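Local atomic coordinates of glucosamine-6-phosphate deaminase (Bacillus subtilis, PDB entry 2BKX), a protein that belongs to the glucosamine-6-phosphate isomerase/6-phosphogluconolactonase family of Rossmann-like alpha/beta enzymes and holds fructose-6-phosphate in its pocket. Residues A[83-86]-A[87-91]; A[39-42]-A[43-47]. All coordinates share one frame; numbering follows the deposited sequence. Where two conformers were deposited one is given.

Contact 2 (39-42 with 43-47) comes first along the chain and contact 1 (83-86 with 87-91) second, their centres about 11 Å apart. Each is a local arrangement at one end of a helix, in consecutive beta-alpha-beta units: contact 2 at the start of helix 41-53, after strand 31-34, and contact 1 at the end of helix 80-89, after strand 62-69, which pairs in parallel with strand 31-34. Tyr83 OH packs 3.5 Å from Pro40 CG, just ahead of helix 41-53, and the helices themselves touch where Met84 CE lies 3.6 Å from Tyr44 OH. The loop that holds the phosphate of fructose-6-phosphate, and the helix it leads into, are thereby packed against the neighbouring helix.

Contact 1: residues A[83-86]-A[87-91]; sequences YMND and RFFQH
Arg87 lays its guanidinium over one face of the Tyr83 ring, a turn earlier in the helix, with the two planes only 20° apart and Arg87 CZ 3.4 Å from Tyr83 CD1. Arg87 CD adds a CH-pi contact, 3.9 Å from the centroid of the Tyr83 ring and almost on its normal. The bend at chi2 (63°) turns the arginine chain across the ring. Beyond it, Tyr83 OH is hydrogen-bonded to Gly37 O, which anchors the far end of the ring.

Asp86 OD2 lies 3.6 Å from Arg87 NH2, a long salt bridge with the oxygen well out of the guanidinium plane and no N-H aimed at it. Arg87 NH1 also forms a long, weak ion pair with Glu41 OE2.

Apolar contacts occupy another side of the helix. Met84 CB sits over a face of the Phe89 ring, 3.6 Å from Phe89 CE2, while the methionine chain, bent at chi2 and chi3, brings CE to the same ring and to Phe88. The ring of His99 stacks with Phe89.

At the Phe89 ring edge Asn85 OD1 approaches CD2, the amide nearly perpendicular to the ring; Asn85 ND2 is hydrogen-bonded to His81 O, one turn back. A water bridges Asp86 O and His91 NE2.

Among backbone bonds, Arg87 N to Tyr83 O (2.8 Å) keeps the alpha-helical spacing, but Phe89 N to Met84 O (2.9 Å) and Gln90 N to Asn85 O (3.0 Å) span five residues. These longer steps mark a pi-type turn at the C-terminal end of helix 80-89, in the beta-alpha-beta unit between strands 62-69 and 99-100.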
ATOM      1  N   TYR A  83       5.818  -9.455  -6.815  1.00  6.66           N
ATOM      2  CA  TYR A  83       6.419  -8.800  -5.656  1.00  5.84           C
ATOM      3  C   TYR A  83       5.917  -9.426  -4.351  1.00  5.79           C
ATOM      4  O   TYR A  83       6.692  -9.751  -3.463  1.00  6.07           O
ATOM      5  CB  TYR A  83       6.075  -7.323  -5.677  1.00  5.64           C
ATOM      6  CG  TYR A  83       6.526  -6.476  -4.500  1.00  5.46           C
ATOM      7  CD1 TYR A  83       7.505  -5.489  -4.626  1.00  6.35           C
ATOM      8  CD2 TYR A  83       5.912  -6.612  -3.271  1.00  5.81           C
ATOM      9  CE1 TYR A  83       7.825  -4.670  -3.552  1.00  6.31           C
ATOM     10  CE2 TYR A  83       6.219  -5.813  -2.207  1.00  5.97           C
ATOM     11  CZ  TYR A  83       7.175  -4.826  -2.341  1.00  5.88           C
ATOM     12  OH  TYR A  83       7.465  -3.990  -1.281  1.00  7.00           O
ATOM     13  N   MET A  84       4.599  -9.549  -4.195  1.00  6.24           N
ATOM     14  CA  MET A  84       4.079 -10.000  -2.902  1.00  6.13           C
ATOM     15  C   MET A  84       4.494 -11.427  -2.603  1.00  5.77           C
ATOM     16  O   MET A  84       4.753 -11.780  -1.444  1.00  6.97           O
ATOM     17  CB  MET A  84       2.562  -9.843  -2.884  1.00  4.92           C
ATOM     18  CG  MET A  84       2.065  -8.421  -2.810  1.00  5.82           C
ATOM     19  SD  MET A  84       2.780  -7.425  -1.450  1.00  6.28           S
ATOM     20  CE  MET A  84       2.176  -8.357  -0.059  1.00  6.75           C
ATOM     21  N   ASN A  85       4.504 -12.273  -3.621  1.00  6.81           N
ATOM     22  CA  ASN A  85       4.940 -13.646  -3.436  1.00  7.83           C
ATOM     23  C   ASN A  85       6.394 -13.704  -3.040  1.00  8.85           C
ATOM     24  O   ASN A  85       6.790 -14.408  -2.106  1.00  9.20           O
ATOM     25  CB  ASN A  85       4.655 -14.480  -4.665  1.00  8.49           C
ATOM     26  CG  ASN A  85       3.216 -14.961  -4.667  1.00 12.10           C
ATOM     27  OD1 ASN A  85       2.890 -15.956  -3.999  1.00 15.36           O
ATOM     28  ND2 ASN A  85       2.313 -14.209  -5.339  1.00 14.82           N
ATOM     29  N   ASP A  86       7.207 -12.945  -3.758  1.00  8.22           N
ATOM     30  CA  ASP A  86       8.671 -12.968  -3.523  1.00  9.99           C
ATOM     31  C   ASP A  86       9.045 -12.359  -2.159  1.00 10.85           C
ATOM     32  O   ASP A  86       9.864 -12.924  -1.419  1.00 11.34           O
ATOM     33  CB  ASP A  86       9.379 -12.177  -4.636  1.00 10.50           C
ATOM     34  CG  ASP A  86      10.883 -12.118  -4.458  1.00 12.67           C
ATOM     35  OD1 ASP A  86      11.502 -13.173  -4.561  1.00 17.59           O
ATOM     36  OD2 ASP A  86      11.431 -11.010  -4.228  1.00 18.29           O
ATOM     37  N   ARG A  87       8.453 -11.223  -1.811  1.00 10.12           N
ATOM     38  CA  ARG A  87       8.870 -10.515  -0.603  1.00 10.21           C
ATOM     39  C   ARG A  87       8.203 -11.076   0.664  1.00  9.78           C
ATOM     40  O   ARG A  87       8.649 -10.817   1.769  1.00 10.37           O
ATOM     41  CB  ARG A  87       8.464  -9.049  -0.666  1.00 11.22           C
ATOM     42  CG  ARG A  87       9.413  -8.080  -1.345  0.50 13.62           C
ATOM     43  CD  ARG A  87       9.649  -8.331  -2.778  0.50 14.94           C
ATOM     44  NE  ARG A  87      10.297  -7.172  -3.409  0.50 14.33           N
ATOM     45  CZ  ARG A  87      10.481  -7.026  -4.724  0.50 17.44           C
ATOM     46  NH1 ARG A  87      11.059  -5.926  -5.192  0.50 18.31           N
ATOM     47  NH2 ARG A  87      10.073  -7.957  -5.589  0.50 18.30           N
ATOM     48  N   PHE A  88       7.061 -11.744   0.516  1.00  8.19           N
ATOM     49  CA  PHE A  88       6.218 -12.031   1.664  1.00  8.03           C
ATOM     50  C   PHE A  88       5.602 -13.413   1.666  1.00  8.09           C
ATOM     51  O   PHE A  88       5.935 -14.222   2.542  1.00  8.96           O
ATOM     52  CB  PHE A  88       5.167 -10.940   1.825  1.00  8.31           C
ATOM     53  CG  PHE A  88       4.460 -10.929   3.164  1.00  7.45           C
ATOM     54  CD1 PHE A  88       5.141 -11.106   4.358  1.00  9.00           C
ATOM     55  CD2 PHE A  88       3.116 -10.724   3.213  1.00  9.17           C
ATOM     56  CE1 PHE A  88       4.466 -11.037   5.570  1.00  9.11           C
ATOM     57  CE2 PHE A  88       2.420 -10.643   4.417  1.00  9.71           C
ATOM     58  CZ  PHE A  88       3.123 -10.810   5.609  1.00 10.30           C
ATOM     59  N   PHE A  89       4.738 -13.709   0.698  1.00  7.20           N
ATOM     60  CA  PHE A  89       3.935 -14.914   0.828  1.00  7.88           C
ATOM     61  C   PHE A  89       4.778 -16.164   0.846  1.00  8.97           C
ATOM     62  O   PHE A  89       4.457 -17.109   1.593  1.00 10.26           O
ATOM     63  CB  PHE A  89       2.918 -15.049  -0.294  1.00  7.98           C
ATOM     64  CG  PHE A  89       1.995 -13.857  -0.475  1.00  8.36           C
ATOM     65  CD1 PHE A  89       1.685 -12.971   0.566  1.00  8.12           C
ATOM     66  CD2 PHE A  89       1.372 -13.659  -1.709  1.00  7.74           C
ATOM     67  CE1 PHE A  89       0.804 -11.901   0.349  1.00  8.60           C
ATOM     68  CE2 PHE A  89       0.495 -12.587  -1.913  1.00  8.26           C
ATOM     69  CZ  PHE A  89       0.235 -11.724  -0.886  1.00  7.67           C
ATOM     70  N   GLN A  90       5.863 -16.195   0.087  1.00  8.40           N
ATOM     71  CA  GLN A  90       6.674 -17.444   0.041  1.00  9.83           C
ATOM     72  C   GLN A  90       7.363 -17.793   1.362  1.00 10.44           C
ATOM     73  O   GLN A  90       7.870 -18.896   1.519  1.00 12.40           O
ATOM     74  CB  GLN A  90       7.719 -17.393  -1.069  1.00  9.56           C
ATOM     75  CG  GLN A  90       8.939 -16.489  -0.809  1.00 12.60           C
ATOM     76  CD  GLN A  90      10.068 -16.646  -1.830  1.00 15.69           C
ATOM     77  OE1 GLN A  90      10.709 -15.644  -2.266  1.00 19.22           O
ATOM     78  NE2 GLN A  90      10.346 -17.888  -2.194  1.00 18.58           N
ATOM     79  N   HIS A  91       7.409 -16.839   2.282  1.00 10.05           N
ATOM     80  CA  HIS A  91       8.197 -16.918   3.489  1.00 10.71           C
ATOM     81  C   HIS A  91       7.358 -17.105   4.741  1.00 10.24           C
ATOM     82  O   HIS A  91       7.925 -17.204   5.830  1.00 12.75           O
ATOM     83  CB  HIS A  91       9.031 -15.620   3.634  1.00 11.65           C
ATOM     84  CG  HIS A  91      10.022 -15.414   2.550  1.00 13.69           C
ATOM     85  ND1 HIS A  91      11.040 -16.304   2.292  1.00 18.73           N
ATOM     86  CD2 HIS A  91      10.176 -14.396   1.663  1.00 16.61           C
ATOM     87  CE1 HIS A  91      11.756 -15.862   1.270  1.00 19.18           C
ATOM     88  NE2 HIS A  91      11.255 -14.704   0.872  1.00 18.57           N
TER
HETATM   89  O   HOH W   1      12.604 -12.602  -0.413  1.00 31.21           O

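Contact 2: residues A[39-42]-A[43-47]; sequences TPEG and TYRQL. With F6R (fructose -6-phosphate), chain C.
Pro40 runs alongside the Tyr44 ring, its CB 3.8 Å from Tyr44 CE2. Tyr44 CG is anti to its carbonyl carbon (chi1 -67°), which brings the ring back along the first turn, while Tyr44 OH reaches Ala35 O in a hydrogen bond. Tyr83 and Met84 of helix 80-89 pack against this tyrosine.

On another side, the Arg45 guanidinium folds back over the backbone of the turn before it. A bend at chi3 (-66°) sets one of its faces above Glu41 O and Gly42, with Arg45 NH2 3.5 Å from Gly42 CA. The opposite charges of Glu41 OE1 and Arg45 NH1, at 4.2 Å, are too far apart for a salt bridge.

Three backbone hydrogen bonds link the two segments: Tyr44 N to Pro40 O, Arg45 N to Glu41 O and Gln46 N to Gly42 O. A water donates to Thr39 O and also bonds Thr43 OG1, tying the approach to the helix.

Gly38 N and Thr36 N also bond the ligand. Thr39 grips one phosphate oxygen of fructose-6-phosphate twice: Thr39 N donates to O1P at 2.9 Å and Thr39 OG1 donates to the same atom at 2.6 Å. The start of helix 41-53, just past Pro40, does not touch the phosphate but may add a modest favourable field for its negative charge.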
ATOM      1  N   THR A  39       9.014   1.371  -0.232  1.00  5.16           N
ATOM      2  CA  THR A  39       8.886   1.751   1.150  1.00  5.10           C
ATOM      3  C   THR A  39       8.642   0.588   2.130  1.00  4.57           C
ATOM      4  O   THR A  39       9.276   0.560   3.169  1.00  5.31           O
ATOM      5  CB  THR A  39       7.794   2.839   1.322  1.00  5.71           C
ATOM      6  OG1 THR A  39       7.981   3.934   0.427  1.00  5.57           O
ATOM      7  CG2 THR A  39       7.871   3.410   2.727  1.00  6.28           C
ATOM      8  N   PRO A  40       7.722  -0.353   1.821  1.00  4.29           N
ATOM      9  CA  PRO A  40       7.454  -1.424   2.781  1.00  4.90           C
ATOM     10  C   PRO A  40       8.417  -2.615   2.740  1.00  5.30           C
ATOM     11  O   PRO A  40       8.208  -3.591   3.454  1.00  6.13           O
ATOM     12  CB  PRO A  40       6.037  -1.858   2.433  1.00  5.40           C
ATOM     13  CG  PRO A  40       5.977  -1.675   0.961  1.00  5.82           C
ATOM     14  CD  PRO A  40       6.783  -0.411   0.679  1.00  5.26           C
ATOM     15  N   GLU A  41       9.468  -2.541   1.922  1.00  6.05           N
ATOM     16  CA  GLU A  41      10.376  -3.686   1.816  1.00  7.08           C
ATOM     17  C   GLU A  41      10.927  -4.108   3.165  1.00  6.70           C
ATOM     18  O   GLU A  41      10.939  -5.297   3.496  1.00  7.42           O
ATOM     19  CB  GLU A  41      11.518  -3.358   0.871  1.00  7.89           C
ATOM     20  CG  GLU A  41      10.977  -3.393  -0.562  0.50 10.01           C
ATOM     21  CD  GLU A  41      12.014  -3.286  -1.640  0.50 10.68           C
ATOM     22  OE1 GLU A  41      13.213  -3.245  -1.333  0.50 16.78           O
ATOM     23  OE2 GLU A  41      11.600  -3.216  -2.820  0.50 13.89           O
ATOM     24  N   GLY A  42      11.396  -3.152   3.963  1.00  6.37           N
ATOM     25  CA  GLY A  42      11.928  -3.484   5.293  1.00  6.49           C
ATOM     26  C   GLY A  42      10.892  -4.050   6.221  1.00  6.41           C
ATOM     27  O   GLY A  42      11.196  -4.884   7.066  1.00  7.19           O
ATOM     28  N   THR A  43       9.640  -3.568   6.111  1.00  5.12           N
ATOM     29  CA  THR A  43       8.534  -4.082   6.930  1.00  5.97           C
ATOM     30  C   THR A  43       8.302  -5.544   6.659  1.00  6.71           C
ATOM     31  O   THR A  43       8.149  -6.343   7.573  1.00  6.81           O
ATOM     32  CB  THR A  43       7.252  -3.235   6.680  1.00  5.88           C
ATOM     33  OG1 THR A  43       7.508  -1.882   7.107  1.00  5.88           O
ATOM     34  CG2 THR A  43       6.076  -3.733   7.475  1.00  6.23           C
ATOM     35  N   TYR A  44       8.254  -5.927   5.391  1.00  5.81           N
ATOM     36  CA  TYR A  44       8.091  -7.344   5.082  1.00  6.07           C
ATOM     37  C   TYR A  44       9.258  -8.170   5.580  1.00  6.21           C
ATOM     38  O   TYR A  44       9.033  -9.234   6.169  1.00  6.35           O
ATOM     39  CB  TYR A  44       7.888  -7.548   3.579  1.00  5.94           C
ATOM     40  CG  TYR A  44       6.583  -6.978   3.053  1.00  5.41           C
ATOM     41  CD1 TYR A  44       5.379  -7.314   3.638  1.00  6.32           C
ATOM     42  CD2 TYR A  44       6.550  -6.048   2.003  1.00  5.26           C
ATOM     43  CE1 TYR A  44       4.190  -6.805   3.194  1.00  6.27           C
ATOM     44  CE2 TYR A  44       5.338  -5.497   1.550  1.00  5.28           C
ATOM     45  CZ  TYR A  44       4.172  -5.882   2.148  1.00  4.97           C
ATOM     46  OH  TYR A  44       2.974  -5.350   1.736  1.00  6.82           O
ATOM     47  N   ARG A  45      10.475  -7.677   5.444  1.00  6.73           N
ATOM     48  CA  ARG A  45      11.627  -8.405   5.955  1.00  7.63           C
ATOM     49  C   ARG A  45      11.502  -8.594   7.480  1.00  7.27           C
ATOM     50  O   ARG A  45      11.773  -9.703   8.006  1.00  8.82           O
ATOM     51  CB  ARG A  45      12.914  -7.668   5.632  1.00  8.20           C
ATOM     52  CG  ARG A  45      13.443  -7.838   4.230  1.00 10.69           C
ATOM     53  CD  ARG A  45      14.848  -7.338   4.084  1.00 12.08           C
ATOM     54  NE  ARG A  45      14.950  -5.891   4.259  1.00 13.14           N
ATOM     55  CZ  ARG A  45      14.852  -4.992   3.290  1.00 15.74           C
ATOM     56  NH1 ARG A  45      14.617  -5.371   2.061  1.00 18.02           N
ATOM     57  NH2 ARG A  45      14.999  -3.711   3.567  1.00 15.85           N
ATOM     58  N   GLN A  46      11.111  -7.543   8.204  1.00  7.83           N
ATOM     59  CA  GLN A  46      10.989  -7.681   9.628  1.00  8.91           C
ATOM     60  C   GLN A  46       9.829  -8.555  10.059  1.00  8.18           C
ATOM     61  O   GLN A  46       9.945  -9.240  11.055  1.00  8.82           O
ATOM     62  CB  GLN A  46      11.027  -6.335  10.374  1.00 10.78           C
ATOM     63  CG  GLN A  46      12.252  -5.542  10.083  0.50 16.00           C
ATOM     64  CD  GLN A  46      13.508  -6.346  10.449  0.50 18.90           C
ATOM     65  OE1 GLN A  46      13.656  -6.760  11.612  0.50 17.04           O
ATOM     66  NE2 GLN A  46      14.336  -6.676   9.452  0.50 15.34           N
ATOM     67  N   LEU A  47       8.703  -8.520   9.345  1.00  7.96           N
ATOM     68  CA  LEU A  47       7.606  -9.484   9.597  1.00  9.00           C
ATOM     69  C   LEU A  47       8.018 -10.924   9.475  1.00  9.81           C
ATOM     70  O   LEU A  47       7.655 -11.755  10.318  1.00 10.26           O
ATOM     71  CB  LEU A  47       6.413  -9.272   8.643  1.00  9.78           C
ATOM     72  CG  LEU A  47       5.554  -8.135   9.109  1.00  9.46           C
ATOM     73  CD1 LEU A  47       4.616  -7.719   8.013  1.00 10.51           C
ATOM     74  CD2 LEU A  47       4.739  -8.497  10.405  1.00 10.49           C
TER
HETATM   75  C1  F6R C1243       1.813   0.686  -3.201  1.00 16.24           C
HETATM   76  C2  F6R C1243       1.119   1.872  -3.843  1.00 12.72           C
HETATM   77  C3  F6R C1243       1.789   3.201  -4.216  1.00  8.62           C
HETATM   78  C4  F6R C1243       3.162   3.413  -3.549  1.00  6.82           C
HETATM   79  C5  F6R C1243       3.809   4.744  -3.896  1.00  7.20           C
HETATM   80  C6  F6R C1243       5.186   4.883  -3.256  1.00  6.19           C
HETATM   81  O1  F6R C1243       1.049  -0.528  -3.342  1.00 14.45           O
HETATM   82  O2  F6R C1243      -0.073   1.763  -4.025  1.00 18.38           O
HETATM   83  O3  F6R C1243       0.967   4.261  -3.761  1.00  8.67           O
HETATM   84  O4  F6R C1243       2.988   3.331  -2.138  1.00  7.31           O
HETATM   85  O5  F6R C1243       3.894   4.941  -5.302  1.00  7.57           O
HETATM   86  O6  F6R C1243       6.062   3.908  -3.843  1.00  5.77           O
HETATM   87  P   F6R C1243       7.498   3.665  -3.193  1.00  5.35           P
HETATM   88  O1P F6R C1243       7.262   3.003  -1.863  1.00  5.89           O
HETATM   89  O2P F6R C1243       8.111   5.028  -3.016  1.00  6.22           O
HETATM   90  O3P F6R C1243       8.250   2.780  -4.133  1.00  5.38           O
HETATM   91  O   HOH W   2       9.505  -0.731   5.501  1.00  6.66           O